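Local coordinates for ABC transporter, substrate binding protein (Polyamine) (Agrobacterium tumefaciens, PDB 4EUO) that binds gamma-aminobutyric acid (GABA) selectively in the periplasm and probably delivers it to an ABC transporter as the solute-binding component, at residues D2-W8 and W54-E60; A19-K23 and Q251-M256; N108-V112 and I189-P195; L157-D161 and N291-W297. All blocks are in the same frame, centred on the assembly; numbering follows the deposited sequence. Where two conformers were deposited one is given.

Contact 1. Residues D2-W8 and W54-E60. With ABU (gamma-amino-butanoic acid), chain E.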
# COMPACT_ATOMS: atom_id res chain seq x y z
N ASP A 2 -23.64 0.19 -13.40
CA ASP A 2 -22.61 0.93 -12.68
C ASP A 2 -21.36 0.08 -12.49
O ASP A 2 -21.47 -1.14 -12.35
CB ASP A 2 -23.12 1.34 -11.31
CG ASP A 2 -24.38 2.18 -11.36
OD1 ASP A 2 -24.49 3.02 -12.27
OD2 ASP A 2 -25.23 2.02 -10.47
N LEU A 3 -20.20 0.73 -12.41
CA LEU A 3 -18.95 0.02 -12.16
C LEU A 3 -18.63 0.16 -10.68
O LEU A 3 -18.81 1.25 -10.14
CB LEU A 3 -17.83 0.66 -13.01
CG LEU A 3 -16.48 -0.01 -12.90
CD1 LEU A 3 -16.20 -0.82 -14.10
CD2 LEU A 3 -15.39 1.02 -12.67
N VAL A 4 -18.14 -0.91 -10.04
CA VAL A 4 -17.79 -0.87 -8.63
C VAL A 4 -16.26 -0.94 -8.46
O VAL A 4 -15.62 -1.86 -8.97
CB VAL A 4 -18.47 -1.99 -7.83
CG1 VAL A 4 -18.02 -1.97 -6.38
CG2 VAL A 4 -20.00 -1.90 -7.92
N PHE A 5 -15.72 0.05 -7.75
CA PHE A 5 -14.30 0.15 -7.42
C PHE A 5 -14.08 -0.13 -5.97
O PHE A 5 -14.70 0.52 -5.13
CB PHE A 5 -13.78 1.54 -7.83
CG PHE A 5 -12.34 1.80 -7.43
CD1 PHE A 5 -11.30 1.10 -8.02
CD2 PHE A 5 -12.04 2.72 -6.45
CE1 PHE A 5 -9.97 1.34 -7.65
CE2 PHE A 5 -10.70 2.95 -6.08
CZ PHE A 5 -9.69 2.28 -6.70
N SER A 6 -13.23 -1.12 -5.66
CA SER A 6 -12.89 -1.46 -4.28
C SER A 6 -11.49 -1.00 -3.96
O SER A 6 -10.55 -1.26 -4.72
CB SER A 6 -12.97 -2.97 -4.06
OG SER A 6 -12.53 -3.33 -2.76
N SER A 7 -11.32 -0.37 -2.81
CA SER A 7 -10.00 0.08 -2.36
C SER A 7 -9.93 0.01 -0.83
O SER A 7 -10.70 -0.73 -0.21
CB SER A 7 -9.64 1.43 -2.97
OG SER A 7 -8.28 1.74 -2.70
N TRP A 8 -9.00 0.74 -0.23
CA TRP A 8 -8.62 0.55 1.14
C TRP A 8 -9.35 1.43 2.12
O TRP A 8 -8.98 1.47 3.30
CB TRP A 8 -7.08 0.73 1.23
CG TRP A 8 -6.38 -0.30 0.39
CD1 TRP A 8 -6.09 -0.22 -0.94
CD2 TRP A 8 -5.99 -1.61 0.81
NE1 TRP A 8 -5.56 -1.41 -1.38
CE2 TRP A 8 -5.50 -2.29 -0.33
CE3 TRP A 8 -6.06 -2.30 2.04
CZ2 TRP A 8 -5.01 -3.60 -0.27
CZ3 TRP A 8 -5.60 -3.62 2.08
CH2 TRP A 8 -5.06 -4.24 0.95
N TRP A 54 -17.12 -6.55 -7.36
CA TRP A 54 -16.04 -5.55 -7.42
C TRP A 54 -15.48 -5.66 -8.82
O TRP A 54 -14.96 -6.70 -9.16
CB TRP A 54 -14.96 -5.87 -6.39
CG TRP A 54 -15.35 -5.75 -4.95
CD1 TRP A 54 -16.49 -5.19 -4.44
CD2 TRP A 54 -14.58 -6.19 -3.83
NE1 TRP A 54 -16.46 -5.24 -3.06
CE2 TRP A 54 -15.31 -5.88 -2.66
CE3 TRP A 54 -13.34 -6.86 -3.70
CZ2 TRP A 54 -14.83 -6.18 -1.37
CZ3 TRP A 54 -12.87 -7.15 -2.42
CH2 TRP A 54 -13.61 -6.82 -1.28
N ASP A 55 -15.58 -4.60 -9.63
CA ASP A 55 -15.10 -4.66 -11.02
C ASP A 55 -13.62 -4.30 -11.17
O ASP A 55 -12.92 -4.89 -11.98
CB ASP A 55 -15.98 -3.75 -11.88
CG ASP A 55 -17.42 -4.19 -11.81
OD1 ASP A 55 -17.67 -5.38 -12.07
OD2 ASP A 55 -18.26 -3.38 -11.40
N VAL A 56 -13.18 -3.34 -10.36
CA VAL A 56 -11.77 -2.96 -10.32
C VAL A 56 -11.42 -2.93 -8.85
O VAL A 56 -12.15 -2.35 -8.03
CB VAL A 56 -11.49 -1.61 -11.00
CG1 VAL A 56 -10.03 -1.18 -10.77
CG2 VAL A 56 -11.79 -1.68 -12.51
N VAL A 57 -10.30 -3.58 -8.50
CA VAL A 57 -9.86 -3.60 -7.12
C VAL A 57 -8.42 -3.07 -7.03
O VAL A 57 -7.55 -3.46 -7.80
CB VAL A 57 -9.92 -5.03 -6.53
CG1 VAL A 57 -9.63 -5.04 -5.02
CG2 VAL A 57 -11.28 -5.71 -6.78
N ASP A 58 -8.21 -2.21 -6.04
CA ASP A 58 -6.86 -1.77 -5.72
C ASP A 58 -6.31 -2.78 -4.69
O ASP A 58 -6.88 -2.96 -3.60
CB ASP A 58 -6.94 -0.35 -5.15
CG ASP A 58 -5.60 0.22 -4.78
OD1 ASP A 58 -4.87 -0.44 -4.02
OD2 ASP A 58 -5.28 1.32 -5.26
N VAL A 59 -5.22 -3.45 -5.08
CA VAL A 59 -4.63 -4.50 -4.25
C VAL A 59 -3.15 -4.23 -4.04
O VAL A 59 -2.55 -3.42 -4.74
CB VAL A 59 -4.81 -5.91 -4.92
CG1 VAL A 59 -6.27 -6.27 -5.08
CG2 VAL A 59 -4.07 -5.98 -6.26
N GLU A 60 -2.52 -5.00 -3.13
CA GLU A 60 -1.08 -4.92 -2.98
C GLU A 60 -0.40 -5.60 -4.16
O GLU A 60 -0.89 -6.64 -4.65
CB GLU A 60 -0.67 -5.56 -1.65
CG GLU A 60 -1.07 -4.64 -0.48
CD GLU A 60 -1.36 -5.34 0.83
OE1 GLU A 60 -1.90 -6.47 0.83
OE2 GLU A 60 -1.14 -4.71 1.88
N ABU E . -1.67 -1.04 0.20
CD ABU E . -1.45 0.39 0.48
CB ABU E . -2.73 1.07 0.89
CG ABU E . -2.47 2.52 1.13
C ABU E . -3.63 3.31 1.69
O ABU E . -3.36 4.49 2.26
OXT ABU E . -4.85 2.85 1.75

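Contact 2. Residues A19-K23 and Q251-M256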
# COMPACT_ATOMS: atom_id res chain seq x y z
N ALA A 19 -10.11 11.85 -7.54
CA ALA A 19 -9.21 11.92 -8.70
C ALA A 19 -9.69 11.19 -9.94
O ALA A 19 -9.30 11.56 -11.04
CB ALA A 19 -7.83 11.41 -8.31
N TRP A 20 -10.47 10.10 -9.78
CA TRP A 20 -10.83 9.20 -10.88
C TRP A 20 -12.29 9.10 -11.24
O TRP A 20 -12.59 8.84 -12.41
CB TRP A 20 -10.28 7.78 -10.56
CG TRP A 20 -8.79 7.71 -10.36
CD1 TRP A 20 -7.85 8.64 -10.74
CD2 TRP A 20 -8.05 6.63 -9.76
NE1 TRP A 20 -6.59 8.22 -10.40
CE2 TRP A 20 -6.68 6.97 -9.81
CE3 TRP A 20 -8.42 5.40 -9.17
CZ2 TRP A 20 -5.68 6.13 -9.30
CZ3 TRP A 20 -7.43 4.57 -8.69
CH2 TRP A 20 -6.08 4.94 -8.74
N ALA A 21 -13.19 9.13 -10.26
CA ALA A 21 -14.59 8.82 -10.54
C ALA A 21 -15.32 9.69 -11.51
O ALA A 21 -15.89 9.15 -12.47
CB ALA A 21 -15.38 8.63 -9.26
N GLU A 22 -15.23 11.02 -11.37
CA GLU A 22 -15.89 11.90 -12.33
C GLU A 22 -15.25 11.88 -13.68
O GLU A 22 -15.96 11.93 -14.69
CB GLU A 22 -16.02 13.31 -11.81
CG GLU A 22 -17.21 13.41 -10.89
CD GLU A 22 -17.55 14.82 -10.45
OE1 GLU A 22 -18.76 15.15 -10.43
OE2 GLU A 22 -16.62 15.59 -10.14
N LYS A 23 -13.91 11.77 -13.75
CA LYS A 23 -13.22 11.69 -15.03
C LYS A 23 -13.77 10.49 -15.81
O LYS A 23 -14.05 10.63 -17.01
CB LYS A 23 -11.71 11.51 -14.82
CG LYS A 23 -10.94 12.80 -14.54
CD LYS A 23 -9.44 12.49 -14.33
CE LYS A 23 -8.63 13.66 -13.84
NZ LYS A 23 -8.95 14.04 -12.41
N GLN A 251 -2.92 12.63 -16.12
CA GLN A 251 -3.57 13.60 -15.26
C GLN A 251 -4.25 12.94 -14.06
O GLN A 251 -4.13 13.46 -12.95
CB GLN A 251 -4.58 14.48 -16.05
CG GLN A 251 -5.04 15.72 -15.28
CD GLN A 251 -3.94 16.72 -14.98
OE1 GLN A 251 -3.32 17.29 -15.89
NE2 GLN A 251 -3.72 16.97 -13.71
N ALA A 252 -4.94 11.81 -14.28
CA ALA A 252 -5.61 11.05 -13.22
C ALA A 252 -4.58 10.62 -12.16
O ALA A 252 -4.87 10.74 -10.97
CB ALA A 252 -6.31 9.85 -13.82
N GLN A 253 -3.38 10.19 -12.59
CA GLN A 253 -2.35 9.77 -11.64
C GLN A 253 -1.77 10.98 -10.89
O GLN A 253 -1.51 10.93 -9.67
CB GLN A 253 -1.26 9.01 -12.36
CG GLN A 253 -1.64 7.56 -12.62
CD GLN A 253 -1.51 6.75 -11.35
OE1 GLN A 253 -0.49 6.84 -10.67
NE2 GLN A 253 -2.54 5.94 -11.00
N ALA A 254 -1.55 12.11 -11.61
CA ALA A 254 -1.06 13.30 -10.94
C ALA A 254 -2.09 13.76 -9.90
O ALA A 254 -1.72 14.15 -8.81
CB ALA A 254 -0.82 14.41 -11.97
N ASP A 255 -3.39 13.71 -10.24
CA ASP A 255 -4.41 14.14 -9.28
C ASP A 255 -4.50 13.23 -8.08
O ASP A 255 -4.63 13.72 -6.96
CB ASP A 255 -5.78 14.29 -9.98
CG ASP A 255 -5.82 15.40 -11.03
OD1 ASP A 255 -4.86 16.21 -11.09
OD2 ASP A 255 -6.74 15.40 -11.85
N MET A 256 -4.34 11.92 -8.27
CA MET A 256 -4.33 10.96 -7.16
C MET A 256 -3.13 11.30 -6.26
O MET A 256 -3.25 11.35 -5.03
CB MET A 256 -4.23 9.55 -7.73
CG MET A 256 -4.06 8.43 -6.69
SD MET A 256 -2.35 8.25 -6.09
CE MET A 256 -1.47 7.94 -7.63

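Contact 3. Residues N108-V112 and I189-P195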
# COMPACT_ATOMS: atom_id res chain seq x y z
N ASN A 108 3.21 10.60 16.65
CA ASN A 108 2.41 11.65 17.30
C ASN A 108 3.44 12.35 18.23
O ASN A 108 3.64 11.98 19.41
CB ASN A 108 1.29 10.99 18.09
CG ASN A 108 0.41 11.95 18.85
OD1 ASN A 108 0.85 13.04 19.24
ND2 ASN A 108 -0.84 11.58 19.05
N VAL A 109 4.15 13.30 17.64
CA VAL A 109 5.30 13.95 18.26
C VAL A 109 5.06 14.55 19.65
O VAL A 109 5.87 14.36 20.56
CB VAL A 109 5.97 14.94 17.26
CG1 VAL A 109 5.02 16.06 16.79
CG2 VAL A 109 7.26 15.51 17.84
N ASP A 110 3.92 15.20 19.83
CA ASP A 110 3.62 15.87 21.09
C ASP A 110 3.19 14.95 22.21
O ASP A 110 3.08 15.41 23.34
CB ASP A 110 2.62 17.01 20.86
CG ASP A 110 3.17 18.18 20.05
OD1 ASP A 110 4.42 18.30 19.92
OD2 ASP A 110 2.35 18.97 19.53
N SER A 111 2.98 13.64 21.92
CA SER A 111 2.54 12.67 22.92
C SER A 111 3.67 11.81 23.48
O SER A 111 3.43 10.99 24.37
CB SER A 111 1.46 11.77 22.33
OG SER A 111 2.04 10.96 21.33
N VAL A 112 4.88 11.95 22.92
CA VAL A 112 6.00 11.13 23.33
C VAL A 112 7.20 12.00 23.68
O VAL A 112 7.33 13.12 23.16
CB VAL A 112 6.38 10.07 22.26
CG1 VAL A 112 5.26 9.04 22.09
CG2 VAL A 112 6.75 10.70 20.93
N ILE A 189 -2.15 6.21 15.85
CA ILE A 189 -1.17 7.27 15.94
C ILE A 189 -1.83 8.51 16.56
O ILE A 189 -1.30 9.06 17.55
CB ILE A 189 -0.57 7.60 14.54
CG1 ILE A 189 0.17 6.40 13.89
CG2 ILE A 189 0.30 8.86 14.62
CD1 ILE A 189 1.45 5.98 14.63
N ALA A 190 -2.95 8.99 15.98
CA ALA A 190 -3.56 10.24 16.43
C ALA A 190 -4.01 10.20 17.90
O ALA A 190 -3.89 11.23 18.58
CB ALA A 190 -4.72 10.63 15.51
N SER A 191 -4.45 9.07 18.38
CA SER A 191 -4.94 8.92 19.76
C SER A 191 -3.80 8.73 20.75
O SER A 191 -4.04 8.73 21.97
CB SER A 191 -5.83 7.70 19.86
OG SER A 191 -5.10 6.50 19.70
N ALA A 192 -2.58 8.45 20.24
CA ALA A 192 -1.42 8.09 21.04
C ALA A 192 -1.64 6.76 21.76
O ALA A 192 -0.87 6.41 22.64
CB ALA A 192 -1.03 9.19 22.01
N GLU A 193 -2.62 5.94 21.30
CA GLU A 193 -2.75 4.59 21.83
C GLU A 193 -1.48 3.81 21.42
O GLU A 193 -0.98 2.98 22.15
CB GLU A 193 -4.02 3.93 21.28
CG GLU A 193 -4.40 2.59 21.87
CD GLU A 193 -5.73 2.09 21.34
OE1 GLU A 193 -6.54 2.92 20.85
OE2 GLU A 193 -5.94 0.86 21.37
N ALA A 194 -0.98 4.06 20.19
CA ALA A 194 0.33 3.56 19.72
C ALA A 194 0.89 4.73 18.98
O ALA A 194 0.61 4.94 17.80
CB ALA A 194 0.19 2.34 18.84
N PRO A 195 1.61 5.61 19.70
CA PRO A 195 1.97 6.91 19.12
C PRO A 195 3.01 6.92 18.03
O PRO A 195 3.26 7.96 17.42
CB PRO A 195 2.42 7.71 20.34
CG PRO A 195 2.98 6.67 21.25
CD PRO A 195 2.02 5.50 21.11

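Contact 4. Residues L157-D161 and N291-W297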
# COMPACT_ATOMS: atom_id res chain seq x y z
N LEU A 157 18.61 -7.92 2.03
CA LEU A 157 17.39 -8.42 2.66
C LEU A 157 16.89 -9.73 2.09
O LEU A 157 16.36 -10.54 2.84
CB LEU A 157 16.25 -7.40 2.51
CG LEU A 157 16.38 -6.20 3.44
CD1 LEU A 157 15.43 -5.10 2.99
CD2 LEU A 157 16.07 -6.59 4.91
N TYR A 158 17.04 -9.93 0.77
CA TYR A 158 16.47 -11.09 0.11
C TYR A 158 17.51 -12.14 -0.28
O TYR A 158 18.59 -11.77 -0.75
CB TYR A 158 15.66 -10.69 -1.12
CG TYR A 158 14.56 -9.71 -0.78
CD1 TYR A 158 13.36 -10.16 -0.24
CD2 TYR A 158 14.73 -8.34 -0.94
CE1 TYR A 158 12.37 -9.27 0.15
CE2 TYR A 158 13.76 -7.43 -0.51
CZ TYR A 158 12.57 -7.91 0.02
OH TYR A 158 11.59 -7.02 0.37
N PRO A 159 17.22 -13.44 -0.09
CA PRO A 159 15.98 -14.01 0.46
C PRO A 159 15.81 -13.70 1.93
O PRO A 159 16.78 -13.61 2.67
CB PRO A 159 16.12 -15.51 0.19
CG PRO A 159 17.61 -15.74 0.22
CD PRO A 159 18.21 -14.50 -0.40
N LEU A 160 14.58 -13.54 2.37
CA LEU A 160 14.33 -13.15 3.74
C LEU A 160 14.77 -14.19 4.75
O LEU A 160 14.49 -15.37 4.57
CB LEU A 160 12.84 -12.90 3.94
CG LEU A 160 12.25 -11.74 3.15
CD1 LEU A 160 10.73 -11.79 3.25
CD2 LEU A 160 12.83 -10.37 3.57
N ASP A 161 15.40 -13.74 5.85
CA ASP A 161 15.72 -14.62 6.96
C ASP A 161 14.54 -14.49 7.95
O ASP A 161 14.53 -13.61 8.84
CB ASP A 161 17.05 -14.24 7.58
CG ASP A 161 17.53 -15.20 8.64
OD1 ASP A 161 16.68 -15.94 9.19
OD2 ASP A 161 18.72 -15.09 9.03
N ASN A 291 13.85 -0.82 -1.01
CA ASN A 291 12.79 -1.18 -1.91
C ASN A 291 12.33 -2.59 -1.61
O ASN A 291 13.10 -3.53 -1.79
CB ASN A 291 13.30 -1.06 -3.36
CG ASN A 291 13.85 0.32 -3.64
OD1 ASN A 291 15.03 0.49 -3.97
ND2 ASN A 291 13.04 1.35 -3.47
N ALA A 292 11.09 -2.77 -1.14
CA ALA A 292 10.60 -4.12 -0.93
C ALA A 292 10.46 -4.82 -2.27
O ALA A 292 10.17 -4.19 -3.30
CB ALA A 292 9.27 -4.11 -0.18
N ASP A 293 10.68 -6.13 -2.24
CA ASP A 293 10.63 -6.91 -3.49
C ASP A 293 9.32 -7.66 -3.54
O ASP A 293 9.14 -8.72 -2.91
CB ASP A 293 11.82 -7.87 -3.54
CG ASP A 293 11.94 -8.60 -4.87
OD1 ASP A 293 10.93 -8.69 -5.59
OD2 ASP A 293 13.07 -9.02 -5.19
N MET A 294 8.37 -7.08 -4.25
CA MET A 294 7.04 -7.69 -4.33
C MET A 294 7.01 -8.93 -5.17
O MET A 294 6.14 -9.77 -4.96
CB MET A 294 6.01 -6.69 -4.83
CG MET A 294 5.88 -5.46 -3.89
SD MET A 294 4.50 -4.43 -4.37
CE MET A 294 4.96 -3.89 -5.99
N ASN A 295 7.96 -9.07 -6.11
CA ASN A 295 8.02 -10.29 -6.91
C ASN A 295 8.52 -11.46 -6.06
O ASN A 295 7.99 -12.57 -6.14
CB ASN A 295 8.89 -10.06 -8.13
CG ASN A 295 8.22 -9.16 -9.12
OD1 ASN A 295 8.83 -8.24 -9.67
ND2 ASN A 295 6.92 -9.37 -9.35
N TYR A 296 9.48 -11.19 -5.19
CA TYR A 296 9.95 -12.21 -4.26
C TYR A 296 8.80 -12.67 -3.37
O TYR A 296 8.56 -13.87 -3.20
CB TYR A 296 11.08 -11.65 -3.37
CG TYR A 296 11.53 -12.65 -2.34
CD1 TYR A 296 12.51 -13.59 -2.63
CD2 TYR A 296 10.99 -12.64 -1.05
CE1 TYR A 296 12.91 -14.52 -1.69
CE2 TYR A 296 11.37 -13.57 -0.10
CZ TYR A 296 12.34 -14.51 -0.43
OH TYR A 296 12.69 -15.43 0.50
N TRP A 297 8.04 -11.71 -2.82
CA TRP A 297 6.89 -12.04 -2.01
C TRP A 297 5.84 -12.80 -2.83
O TRP A 297 5.29 -13.80 -2.33
CB TRP A 297 6.29 -10.77 -1.39
CG TRP A 297 6.93 -10.40 -0.09
CD1 TRP A 297 8.11 -9.74 0.11
CD2 TRP A 297 6.38 -10.65 1.21
NE1 TRP A 297 8.32 -9.54 1.46
CE2 TRP A 297 7.27 -10.08 2.16
CE3 TRP A 297 5.18 -11.20 1.65
CZ2 TRP A 297 7.00 -10.09 3.52
CZ3 TRP A 297 4.90 -11.20 3.01
CH2 TRP A 297 5.80 -10.65 3.93

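Contact 1. Residues D2-W8 and W54-E60
The indole of Trp54 lies against strand 3-6. Ser6 CB sits over the face of the Trp54 five-membered ring, 3.8 Å from its centroid, a CH-pi contact. Trp54 NE1 is hydrogen-bonded to Asp35. Asp55 follows, outside the strand. Asp55 OD2 accepts from Val4 N at 2.8 Å, and Asp55 N donates to Val4 O at 2.8 Å; Asp55 OD1 is hydrogen-bonded to Thr234. Val56 N also donates to Val4 O, at 3.2 Å, so one carbonyl serves two amides. Val56 O then accepts from Ser6 N at 2.9 Å, and Val56 CG1 packs 3.8 Å from Phe5 CD1. Val57 pairs with Ser6, and Val57 CG1 lies 4.0 Å from Ser6 CB. Asp58 N closes the parallel ladder on Ser6 O at 2.8 Å. Asp58 OD1 accepts from Trp8 NE1 at 2.9 Å, while OD2 is held by Ser98 and Gln16. Glu60 CD is 3.9 Å from Trp8 CH2, and its carboxylate is hydrogen-bonded to Tyr40 and Tyr135. Trp8 and Glu60 both line the GABA pocket, with GABA CB over one face of the Trp8 indole. The chemistry implies a pocket wall held by hydrogen bonds: Asp58 is well placed to orient the indole that the ligand meets.

Contact 2. Residues A19-K23 and Q251-M256
Most of the covered surface belongs to Trp20 and Lys23 of helix 10-28 and Ala252 of helix 250-260. The two segments run at 142° to each other, with the axes 9.7 Å apart. Trp20 has the most surface covered. Trp20 CD1 packs 3.6 Å from Ala252 CB, and Trp20 CZ2 lies 3.8 Å from Met256 CG. The indole also makes a weak hydrogen bond, Trp20 NE1 to Ala252 O at 3.1 Å. Ala252 O already accepts from Met256 N within its own helix, at 3.0 Å, so it is shared. Lys23 reaches across at the more open side, with Lys23 CD 4.1 Å from Ala252 CB. Ala252 thus meets both larger side chains. Lys23 NZ forms a salt bridge with Asp255 OD2 at 2.7 Å and also donates to Ala19 O at 2.9 Å. The other carboxylate oxygen, Asp255 OD1, accepts from Gln251 NE2 at 3.0 Å. The ammonium and the carboxylate are therefore each held from two directions. Ala19 marks the close approach of the backbones, its CA 5.2 Å from Met256 CA. Ala19 CB lies 3.5 Å from Met256 N and 3.9 Å from Asp255 CB, so the helices can come near here. Around this pair, Trp20 also packs on Phe243 and Ala247 of helix 237-247 and on Ser98 of strand 96-107. Met256 touches Phe99, a pocket residue of that same strand.

Contact 3. Residues N108-V112 and I189-P195
The Asn108 side chain packs against Ile189 and the residues that follow it, with Asn108 CB 4.2 Å from Ile189 CG2. Asn108 ND2 donates to Ile189 O at 3.0 Å. Ile189 O also accepts from Ala192 N at 3.0 Å. The backbone joins as well: Asn108 N donates to Pro195 O at 2.8 Å, with a nearly straight geometry. Further on, Ser111 CB meets Ala192 CB at 3.6 Å, while Val112 CG1 presses on Pro195 CG at 3.4 Å. Each side has its own internal bracing. Ser111 OG donates to Asn108 O at 2.7 Å within the short 3-10 turn. Ser191 OG accepts from Glu193 N at 3.0 Å, an ST turn, and is also hydrogen-bonded to Gln187 O. Ala192 turns the chain with positive phi. The contact joins the loop after strand 96-107 to the turn before strand 196-200, a strand antiparallel to it. It is structural packing at the edge of a periplasmic binding protein lobe, where a helix turns back into the sheet.

Contact 4. Residues L157-D161 and N291-W297
Tyr158 OH accepts from Asp293 N at 2.9 Å, and it has a second partner in Glu144. Trp297 NE1 is hydrogen-bonded to Glu144 OE2, the same oxygen that Tyr158 OH meets. A second bond runs the other way across the contact, from Leu160 N to Tyr296 OH at 3.3 Å. Asp293 is the N-cap of helix 294-299: Asp293 OD1 accepts from Tyr296 N at 2.9 Å, and Asp293 CB rests over the Tyr158 ring, 3.7 Å from the centroid, as a CH-pi contact. Helix 294-299 follows strand 289-291, which pairs with strand 215-229 of the periplasmic-binding-protein sheet, so the contact joins this region to the loop between helices 142-149 and 162-170. Asp161, at the N-cap of helix 162-170, uses OD1 to accept from Arg164 N. The Tyr158 and Tyr296 rings lie obliquely, with Tyr158 CD1 3.5 Å from Tyr296 CD2. Pro159 follows a cis peptide bond, and Pro159 CB is 3.4 Å from Tyr296 OH. Asn291 ND2 is hydrogen-bonded to Thr223 of strand 215-229.

In the fold
From the N terminus, contact 1 closes first, pairing strand 3-6 with strand 56-60. Helix 10-28, which follows strand 3-6, opens contact 2 before that closure, so contacts 1 and 2 cross. They also touch, through Phe5 CZ and Trp20 CZ3 at 3.8 Å. Contact 2 closes only at helix 250-260, and all of contact 3 falls within its span. Contact 3 ties the loop after strand 96-107 to the 189-195 segment leading into strand 196-200. Contact 4 opens at 157-161 and closes last, crossing contacts 2 and 3, and ties the loop before helix 162-170 to the start of helix 294-299. Contacts 2 and 4 lie on opposite sides of the chain's centre, their centres about 31 Å apart.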